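Local coordinates for protein magnesium-protoporphyrin O-methyltransferase (Synechocystis sp., PDB 4QDJ) that methylates Mg-protoporphyrin IX to its 13-monomethyl ester with S-adenosyl-L-methionine as methyl donor, a step of chlorophyll biosynthesis, at residues W54-N60 and R158-L162. Coordinates in Å, arbitrary orientation, origin at the centre of the assembly. Residues are numbered along the deposited sequence.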
# COMPACT_ATOMS: atom_id res chain seq x y z
N TRP A 54 -4.90 13.90 -0.46
CA TRP A 54 -5.62 13.81 -1.73
C TRP A 54 -7.07 13.43 -1.49
O TRP A 54 -7.99 14.06 -2.02
CB TRP A 54 -5.01 12.75 -2.64
CG TRP A 54 -3.81 13.17 -3.42
CD1 TRP A 54 -3.29 14.43 -3.53
CD2 TRP A 54 -2.97 12.32 -4.21
NE1 TRP A 54 -2.17 14.41 -4.34
CE2 TRP A 54 -1.96 13.13 -4.77
CE3 TRP A 54 -2.98 10.95 -4.49
CZ2 TRP A 54 -0.96 12.61 -5.60
CZ3 TRP A 54 -1.99 10.44 -5.32
CH2 TRP A 54 -1.00 11.27 -5.86
N LEU A 55 -7.27 12.39 -0.69
CA LEU A 55 -8.59 11.82 -0.47
C LEU A 55 -9.48 12.74 0.35
O LEU A 55 -10.68 12.85 0.09
CB LEU A 55 -8.49 10.43 0.17
CG LEU A 55 -8.44 9.24 -0.80
CD1 LEU A 55 -7.34 9.40 -1.84
CD2 LEU A 55 -8.28 7.92 -0.05
N VAL A 56 -8.88 13.42 1.33
CA VAL A 56 -9.60 14.40 2.13
C VAL A 56 -10.03 15.59 1.26
O VAL A 56 -11.14 16.10 1.40
CB VAL A 56 -8.72 14.89 3.31
CG1 VAL A 56 -9.27 16.18 3.89
CG2 VAL A 56 -8.62 13.80 4.37
N ALA A 57 -9.15 16.00 0.35
CA ALA A 57 -9.42 17.16 -0.50
C ALA A 57 -10.62 16.97 -1.42
O ALA A 57 -11.28 17.93 -1.80
CB ALA A 57 -8.18 17.52 -1.31
N ASP A 58 -10.90 15.72 -1.77
CA ASP A 58 -12.01 15.41 -2.68
C ASP A 58 -13.38 15.66 -2.03
O ASP A 58 -14.36 15.90 -2.73
CB ASP A 58 -11.93 13.97 -3.19
CG ASP A 58 -10.71 13.73 -4.05
OD1 ASP A 58 -10.14 14.72 -4.58
OD2 ASP A 58 -10.32 12.56 -4.22
N GLY A 59 -13.43 15.60 -0.71
CA GLY A 59 -14.64 15.90 0.03
C GLY A 59 -15.62 14.75 0.19
O GLY A 59 -16.67 14.91 0.81
N ASN A 60 -15.27 13.59 -0.36
CA ASN A 60 -16.18 12.45 -0.36
C ASN A 60 -15.65 11.24 0.41
O ASN A 60 -16.14 10.13 0.25
CB ASN A 60 -16.51 12.03 -1.79
CG ASN A 60 -15.30 11.48 -2.52
OD1 ASN A 60 -14.16 11.75 -2.14
ND2 ASN A 60 -15.54 10.70 -3.57
N ARG A 158 -13.58 3.00 -9.71
CA ARG A 158 -13.27 4.36 -10.14
C ARG A 158 -11.79 4.73 -10.09
O ARG A 158 -11.27 5.35 -11.02
CB ARG A 158 -14.08 5.37 -9.33
CG ARG A 158 -14.01 6.79 -9.89
CD ARG A 158 -14.85 7.74 -9.06
NE ARG A 158 -14.38 7.83 -7.68
CZ ARG A 158 -13.46 8.69 -7.26
NH1 ARG A 158 -12.92 9.56 -8.11
NH2 ARG A 158 -13.09 8.70 -5.99
N ARG A 159 -11.10 4.35 -9.02
CA ARG A 159 -9.77 4.89 -8.78
C ARG A 159 -8.76 3.88 -8.24
O ARG A 159 -9.08 3.07 -7.36
CB ARG A 159 -9.87 6.10 -7.84
CG ARG A 159 -8.53 6.67 -7.41
CD ARG A 159 -8.69 7.99 -6.69
NE ARG A 159 -9.60 7.89 -5.55
CZ ARG A 159 -9.91 8.90 -4.74
NH1 ARG A 159 -9.38 10.10 -4.95
NH2 ARG A 159 -10.75 8.72 -3.74
N LEU A 160 -7.55 3.94 -8.77
CA LEU A 160 -6.44 3.12 -8.29
C LEU A 160 -5.25 4.04 -7.99
O LEU A 160 -4.82 4.81 -8.84
CB LEU A 160 -6.05 2.09 -9.35
CG LEU A 160 -4.86 1.17 -9.06
CD1 LEU A 160 -5.06 0.41 -7.75
CD2 LEU A 160 -4.65 0.19 -10.21
N ILE A 161 -4.75 3.97 -6.76
CA ILE A 161 -3.58 4.75 -6.37
C ILE A 161 -2.42 3.82 -6.08
O ILE A 161 -2.56 2.87 -5.32
CB ILE A 161 -3.88 5.62 -5.14
CG1 ILE A 161 -4.93 6.68 -5.49
CG2 ILE A 161 -2.61 6.29 -4.62
CD1 ILE A 161 -5.50 7.39 -4.28
N LEU A 162 -1.27 4.09 -6.71
CA LEU A 162 -0.09 3.24 -6.55
C LEU A 162 1.13 4.08 -6.20
O LEU A 162 1.22 5.24 -6.59
CB LEU A 162 0.22 2.51 -7.86
CG LEU A 162 -0.85 1.66 -8.54
CD1 LEU A 162 -0.34 1.17 -9.89
CD2 LEU A 162 -1.26 0.49 -7.66
O HOH W 1 -11.64 10.73 -1.80
O HOH W 2 -12.82 11.20 -5.16
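Leu55 lies over one face of the Arg159 guanidinium, its CG 3.8 Å from Arg159 NH2, and also reaches Ile161, with 3.7 Å between Leu55 CD1 and Ile161 CD1. Beside it the Trp54 ring presents its edge to Ile161 (CZ3 to CG2, 4.3 Å). Arg159 and Ile161 alternate with Leu160, so both project from the same sheet face, towards the last turn of helix 35-58; the short axes run roughly antiparallel (151°), 13.0 Å apart. This is the helix-on-sheet packing of a class I, Rossmann-like methyltransferase: the helix leads into the first strand, 65-69, and its C-terminal end packs on the start of strand 159-164, between strands 130-133 and 221-229. Where the helix ends, the apolar layer gives way to charge. Arg159 NH1 donates to Asp58 OD2 (2.7 Å, a salt bridge); Glu226 also pairs with this arginine, and Arg211 with the aspartate. Gly59, with positive phi, is the first residue to leave helical geometry. Water 1 accepts from Arg159 NH2 (2.9 Å) and lies within hydrogen-bonding distance of Leu55 O (3.0 Å) and Asn60 OD1 (2.7 Å). Water 2 donates to Asp58 OD2 (3.0 Å) and weakly accepts from Arg158 NH2 (2.6 Å), while Arg158 NE is held by Asp129.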